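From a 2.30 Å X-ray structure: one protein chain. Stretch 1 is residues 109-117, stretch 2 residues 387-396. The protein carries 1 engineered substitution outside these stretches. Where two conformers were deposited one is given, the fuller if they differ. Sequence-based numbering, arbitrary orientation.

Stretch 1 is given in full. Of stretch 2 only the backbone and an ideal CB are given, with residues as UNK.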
ATOM      1  N   SER A 109     -19.737  -5.787  -7.208  1.00 64.14           N
ATOM      2  CA  SER A 109     -21.152  -5.665  -7.535  1.00 62.66           C
ATOM      3  C   SER A 109     -21.453  -4.184  -7.557  1.00 61.76           C
ATOM      4  O   SER A 109     -20.643  -3.390  -7.100  1.00 61.78           O
ATOM      5  CB  SER A 109     -22.002  -6.302  -6.440  1.00 62.58           C
ATOM      6  OG  SER A 109     -21.239  -7.197  -5.662  1.00 62.71           O
ATOM      7  N   VAL A 110     -22.616  -3.811  -8.073  1.00 60.80           N
ATOM      8  CA  VAL A 110     -23.074  -2.426  -8.015  1.00 60.16           C
ATOM      9  C   VAL A 110     -23.285  -1.981  -6.551  1.00 59.98           C
ATOM     10  O   VAL A 110     -22.899  -0.871  -6.161  1.00 59.56           O
ATOM     11  CB  VAL A 110     -24.357  -2.258  -8.849  1.00 60.24           C
ATOM     12  CG1 VAL A 110     -25.051  -0.920  -8.570  1.00 60.34           C
ATOM     13  CG2 VAL A 110     -24.039  -2.418 -10.330  1.00 59.55           C
ATOM     14  N   GLY A 111     -23.867  -2.870  -5.750  1.00 59.24           N
ATOM     15  CA  GLY A 111     -24.088  -2.628  -4.336  1.00 59.37           C
ATOM     16  C   GLY A 111     -22.854  -2.528  -3.458  1.00 59.32           C
ATOM     17  O   GLY A 111     -22.942  -2.075  -2.313  1.00 59.10           O
ATOM     18  N   SER A 112     -21.707  -2.949  -3.982  1.00 59.30           N
ATOM     19  CA  SER A 112     -20.440  -2.799  -3.269  1.00 59.50           C
ATOM     20  C   SER A 112     -19.757  -1.482  -3.604  1.00 59.58           C
ATOM     21  O   SER A 112     -19.185  -0.836  -2.730  1.00 59.84           O
ATOM     22  CB  SER A 112     -19.492  -3.948  -3.597  1.00 59.57           C
ATOM     23  OG  SER A 112     -20.164  -5.180  -3.503  1.00 60.42           O
ATOM     24  N   VAL A 113     -19.806  -1.096  -4.875  1.00 59.61           N
ATOM     25  CA  VAL A 113     -19.167   0.132  -5.325  1.00 59.78           C
ATOM     26  C   VAL A 113     -19.947   1.361  -4.881  1.00 59.84           C
ATOM     27  O   VAL A 113     -19.391   2.464  -4.796  1.00 60.57           O
ATOM     28  CB  VAL A 113     -18.944   0.144  -6.868  1.00 60.11           C
ATOM     29  CG1 VAL A 113     -18.147   1.380  -7.303  1.00 59.85           C
ATOM     30  CG2 VAL A 113     -18.198  -1.105  -7.306  1.00 59.18           C
ATOM     31  N   THR A 114     -21.230   1.178  -4.582  1.00 59.80           N
ATOM     32  CA  THR A 114     -22.069   2.285  -4.145  1.00 59.04           C
ATOM     33  C   THR A 114     -22.159   2.343  -2.625  1.00 59.40           C
ATOM     34  O   THR A 114     -22.708   3.303  -2.072  1.00 60.01           O
ATOM     35  CB  THR A 114     -23.464   2.230  -4.788  1.00 59.04           C
ATOM     36  OG1 THR A 114     -24.057   0.945  -4.564  1.00 58.46           O
ATOM     37  CG2 THR A 114     -23.352   2.476  -6.279  1.00 58.11           C
ATOM     38  N   THR A 115     -21.598   1.330  -1.959  1.00 59.03           N
ATOM     39  CA  THR A 115     -21.636   1.191  -0.488  1.00 58.74           C
ATOM     40  C   THR A 115     -22.979   0.676   0.052  1.00 58.12           C
ATOM     41  O   THR A 115     -23.080   0.328   1.237  1.00 58.30           O
ATOM     42  CB  THR A 115     -21.230   2.505   0.257  1.00 59.06           C
ATOM     43  OG1 THR A 115     -20.046   3.060  -0.340  1.00 59.71           O
ATOM     44  CG2 THR A 115     -20.960   2.236   1.756  1.00 59.89           C
ATOM     45  N   LEU A 116     -23.993   0.601  -0.815  1.00 57.34           N
ATOM     46  CA  LEU A 116     -25.379   0.291  -0.400  1.00 56.45           C
ATOM     47  C   LEU A 116     -25.580  -1.054   0.305  1.00 56.22           C
ATOM     48  O   LEU A 116     -26.358  -1.148   1.258  1.00 56.21           O
ATOM     49  CB  LEU A 116     -26.349   0.406  -1.586  1.00 56.08           C
ATOM     50  CG  LEU A 116     -26.497   1.746  -2.322  1.00 55.82           C
ATOM     51  CD1 LEU A 116     -27.488   1.628  -3.461  1.00 55.12           C
ATOM     52  CD2 LEU A 116     -26.910   2.885  -1.398  1.00 55.38           C
ATOM     53  N   SER A 117     -24.891  -2.087  -0.168  1.00 56.05           N
ATOM     54  CA  SER A 117     -25.084  -3.445   0.344  1.00 56.05           C
ATOM     55  C   SER A 117     -24.782  -3.548   1.820  1.00 55.77           C
ATOM     56  O   SER A 117     -25.470  -4.278   2.530  1.00 55.80           O
ATOM     57  CB  SER A 117     -24.244  -4.465  -0.432  1.00 56.10           C
ATOM     58  OG  SER A 117     -24.656  -4.524  -1.788  1.00 57.52           O
ATOM     59  N   UNK A 387     -20.040   6.526 -13.926  1.00 58.72           N
ATOM     60  CA  UNK A 387     -21.219   7.241 -13.462  1.00 58.03           C
ATOM     61  C   UNK A 387     -21.659   6.757 -12.088  1.00 58.26           C
ATOM     62  O   UNK A 387     -22.139   7.548 -11.280  1.00 58.79           O
ATOM     63  CB  UNK A 387     -22.363   7.083 -14.465  1.00 58.03           C
ATOM     64  N   UNK A 388     -21.518   5.460 -11.830  1.00 58.19           N
ATOM     65  CA  UNK A 388     -21.721   4.901 -10.498  1.00 58.44           C
ATOM     66  C   UNK A 388     -20.635   5.303  -9.511  1.00 58.64           C
ATOM     67  O   UNK A 388     -20.777   5.097  -8.307  1.00 59.13           O
ATOM     68  CB  UNK A 388     -21.791   3.375 -10.583  1.00 58.44           C
ATOM     69  N   UNK A 389     -19.516   5.805 -10.021  1.00 58.96           N
ATOM     70  CA  UNK A 389     -18.411   6.217  -9.166  1.00 58.58           C
ATOM     71  C   UNK A 389     -18.536   7.699  -8.845  1.00 57.83           C
ATOM     72  O   UNK A 389     -18.187   8.148  -7.755  1.00 57.27           O
ATOM     73  CB  UNK A 389     -17.066   5.921  -9.832  1.00 58.58           C
ATOM     74  N   UNK A 390     -19.061   8.431  -9.820  1.00 57.11           N
ATOM     75  CA  UNK A 390     -19.460   9.807  -9.676  1.00 56.56           C
ATOM     76  C   UNK A 390     -20.538   9.946  -8.582  1.00 56.67           C
ATOM     77  O   UNK A 390     -20.415  10.778  -7.676  1.00 56.62           O
ATOM     78  CB  UNK A 390     -19.968  10.348 -11.014  1.00 56.56           C
ATOM     79  N   UNK A 391     -21.574   9.114  -8.667  1.00 56.40           N
ATOM     80  CA  UNK A 391     -22.682   9.132  -7.728  1.00 56.11           C
ATOM     81  C   UNK A 391     -22.186   8.884  -6.313  1.00 56.48           C
ATOM     82  O   UNK A 391     -22.603   9.574  -5.376  1.00 56.58           O
ATOM     83  CB  UNK A 391     -23.732   8.089  -8.115  1.00 56.11           C
ATOM     84  N   UNK A 392     -21.262   7.933  -6.166  1.00 56.34           N
ATOM     85  CA  UNK A 392     -20.736   7.540  -4.842  1.00 56.25           C
ATOM     86  C   UNK A 392     -19.938   8.663  -4.175  1.00 55.64           C
ATOM     87  O   UNK A 392     -19.926   8.793  -2.945  1.00 55.13           O
ATOM     88  CB  UNK A 392     -19.850   6.300  -4.977  1.00 56.25           C
ATOM     89  N   UNK A 393     -19.278   9.462  -5.005  1.00 55.22           N
ATOM     90  CA  UNK A 393     -18.491  10.597  -4.555  1.00 55.20           C
ATOM     91  C   UNK A 393     -19.408  11.701  -4.026  1.00 55.00           C
ATOM     92  O   UNK A 393     -19.015  12.478  -3.153  1.00 54.05           O
ATOM     93  CB  UNK A 393     -17.614  11.125  -5.692  1.00 55.20           C
ATOM     94  N   UNK A 394     -20.616  11.769  -4.583  1.00 55.45           N
ATOM     95  CA  UNK A 394     -21.554  12.842  -4.273  1.00 56.25           C
ATOM     96  C   UNK A 394     -22.145  12.713  -2.874  1.00 56.68           C
ATOM     97  O   UNK A 394     -22.797  13.647  -2.381  1.00 57.49           O
ATOM     98  CB  UNK A 394     -22.681  12.864  -5.308  1.00 56.25           C
ATOM     99  N   UNK A 395     -21.894  11.568  -2.232  1.00 56.87           N
ATOM    100  CA  UNK A 395     -22.245  11.367  -0.831  1.00 56.90           C
ATOM    101  C   UNK A 395     -21.101  10.813   0.009  1.00 57.36           C
ATOM    102  O   UNK A 395     -21.325  10.161   1.026  1.00 57.28           O
ATOM    103  CB  UNK A 395     -23.446  10.424  -0.734  1.00 56.90           C
ATOM    104  N   UNK A 396     -19.873  11.100  -0.405  1.00 58.19           N
ATOM    105  CA  UNK A 396     -18.714  10.493   0.225  1.00 59.06           C
ATOM    106  C   UNK A 396     -18.138  11.410   1.281  1.00 59.58           C
ATOM    107  O   UNK A 396     -17.422  10.946   2.172  1.00 59.83           O
ATOM    108  CB  UNK A 396     -17.649  10.152  -0.819  1.00 59.06           C
TER

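Stretch 2 enters as a helix already under way and packs against the segment Val110 to Leu116, and what stretch 1 offers there is a mix of methyl groups and two carbonyl oxygens.

Position 387 has helical angles and no part of stretch 1 near its ideal CB, so stretch 1 leaves the choice wide. It is Arg387, whose guanidinium group finds its hydrogen bonds elsewhere in the structure.

At position 388 CA-to-CB points toward stretch 1. The ideal CB of position 388 lies 4.7 Å from Thr114 CG2 and 5.3 Å from Val113 CG1, with the methyls of Val110 also in reach. This is an apolar setting with room for several carbons; leucine, isoleucine or methionine would all serve. The residue is Leu388, in the m, t rotamer. Its two methyls spread over the surface: Leu388 CD1 is 4.0 Å from Val110 CG2, and Leu388 CD2 is 4.0 Å from Thr114 CG2.

Position 389 points sideways, its ideal CB 5.3 Å from Val113 CG1. A long chain with an aliphatic stem could brush that methyl, and a medium-sized apolar one might too. Arg389 does so through CD, 4.3 Å from Val113 CG1, while its NH1 is hydrogen-bonded elsewhere in the structure.

Positions 390 and 391 put little constraint on the choice from this side. The first is out of reach and is Leu390; the second points sideways, any helix-compatible residue would be allowed by stretch 1, and it is Ala391. Ala391 CB comes no nearer than 5.9 Å, to Thr114 CG2.

At position 392 the CA comes 5.5 Å from Thr114 CA, the nearest CA pair between the stretches. The ideal CB of position 392 points toward stretch 1, only 3.9 Å from Val113 O and 4.7 Å from Thr114 CA. Little space remains for a bulky chain, and the carbonyl invites a short donor: serine or threonine fits well, and alanine would fit without using it. It is Thr392, chi1 m. Thr392 OG1 lies 3.1 Å from Val113 O and 2.8 Å from Leu388 O, so one proton has two acceptors within reach and the choice between them is open. Thr392 CG2 rests 4.3 Å from Thr115 OG1.

Positions 393 and 394 are out of reach, and stretch 1 gives no preference. Gln393 turns back on its own helix, NE2 donating to Arg389 O at 3.2 Å; Leu394 follows.

Position 395 has left helical angles (phi -131°, psi 27°). Its CB points toward stretch 1, and across a gap the ideal CB of position 395 lies 7.3 Å from Thr114 O, a possible acceptor. That span needs a long side chain with a donor at its tip: tyrosine, lysine or arginine. The residue is Tyr395, deposited in two conformers. In the one given, chi1 is p and the ring spans the gap, so that Tyr395 OH donates to Thr114 O at 2.6 Å, a short bond near the ring plane. Tyr395 OH also lies 4.3 Å from Leu116 CD2.

Position 396 is out of reach and could be many things; it is Ser396.

Stretch 2 387-396: RLRLATQLYS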
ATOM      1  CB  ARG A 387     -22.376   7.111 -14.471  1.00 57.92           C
ATOM      2  CG  ARG A 387     -22.621   8.353 -15.331  1.00 58.20           C
ATOM      3  CD  ARG A 387     -23.684   8.155 -16.417  1.00 57.76           C
ATOM      4  NE  ARG A 387     -23.097   7.731 -17.693  1.00 60.43           N
ATOM      5  CZ  ARG A 387     -23.529   6.717 -18.443  1.00 61.93           C
ATOM      6  NH1 ARG A 387     -24.582   5.995 -18.079  1.00 62.64           N
ATOM      7  NH2 ARG A 387     -22.908   6.429 -19.579  1.00 63.25           N
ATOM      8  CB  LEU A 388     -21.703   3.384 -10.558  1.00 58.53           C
ATOM      9  CG  LEU A 388     -22.886   2.584 -11.095  1.00 59.65           C
ATOM     10  CD1 LEU A 388     -22.428   1.133 -11.207  1.00 60.39           C
ATOM     11  CD2 LEU A 388     -24.126   2.704 -10.201  1.00 58.53           C
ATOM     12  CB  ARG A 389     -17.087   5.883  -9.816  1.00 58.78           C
ATOM     13  CG  ARG A 389     -16.047   5.534  -8.794  1.00 61.95           C
ATOM     14  CD  ARG A 389     -15.367   4.202  -9.064  1.00 62.86           C
ATOM     15  NE  ARG A 389     -13.995   4.351  -9.556  1.00 64.90           N
ATOM     16  CZ  ARG A 389     -12.961   4.842  -8.861  1.00 65.21           C
ATOM     17  NH1 ARG A 389     -13.112   5.286  -7.612  1.00 67.21           N
ATOM     18  NH2 ARG A 389     -11.763   4.904  -9.431  1.00 63.30           N
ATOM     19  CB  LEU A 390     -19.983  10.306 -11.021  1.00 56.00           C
ATOM     20  CG  LEU A 390     -20.101  11.814 -11.193  1.00 56.31           C
ATOM     21  CD1 LEU A 390     -18.748  12.444 -11.005  1.00 55.93           C
ATOM     22  CD2 LEU A 390     -20.690  12.220 -12.544  1.00 56.32           C
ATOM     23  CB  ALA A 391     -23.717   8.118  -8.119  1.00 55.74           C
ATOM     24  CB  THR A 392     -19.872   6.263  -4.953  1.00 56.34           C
ATOM     25  OG1 THR A 392     -20.656   5.223  -5.551  1.00 57.49           O
ATOM     26  CG2 THR A 392     -19.412   5.800  -3.597  1.00 56.40           C
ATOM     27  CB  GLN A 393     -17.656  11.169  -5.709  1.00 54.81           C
ATOM     28  CG  GLN A 393     -16.514  10.304  -6.217  1.00 56.23           C
ATOM     29  CD  GLN A 393     -15.853   9.413  -5.160  1.00 57.59           C
ATOM     30  OE1 GLN A 393     -15.077   9.870  -4.305  1.00 57.46           O
ATOM     31  NE2 GLN A 393     -16.145   8.121  -5.239  1.00 58.41           N
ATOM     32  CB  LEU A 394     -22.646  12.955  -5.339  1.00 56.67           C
ATOM     33  CG  LEU A 394     -22.371  13.920  -6.499  1.00 56.66           C
ATOM     34  CD1 LEU A 394     -23.520  13.910  -7.479  1.00 56.52           C
ATOM     35  CD2 LEU A 394     -22.159  15.342  -5.979  1.00 59.29           C
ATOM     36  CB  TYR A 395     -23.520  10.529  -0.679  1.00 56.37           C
ATOM     37  CG  TYR A 395     -23.556   9.160  -1.343  1.00 55.93           C
ATOM     38  CD1 TYR A 395     -22.927   8.053  -0.760  0.70 55.14           C
ATOM     39  CD2 TYR A 395     -24.292   8.954  -2.516  0.70 54.86           C
ATOM     40  CE1 TYR A 395     -22.995   6.790  -1.350  0.70 54.15           C
ATOM     41  CE2 TYR A 395     -24.366   7.695  -3.112  0.70 54.21           C
ATOM     42  CZ  TYR A 395     -23.720   6.620  -2.523  0.70 54.48           C
ATOM     43  OH  TYR A 395     -23.795   5.380  -3.105  0.70 54.81           O
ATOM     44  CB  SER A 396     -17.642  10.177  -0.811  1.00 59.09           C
ATOM     45  OG  SER A 396     -16.683  11.217  -0.872  1.00 59.40           O
TER
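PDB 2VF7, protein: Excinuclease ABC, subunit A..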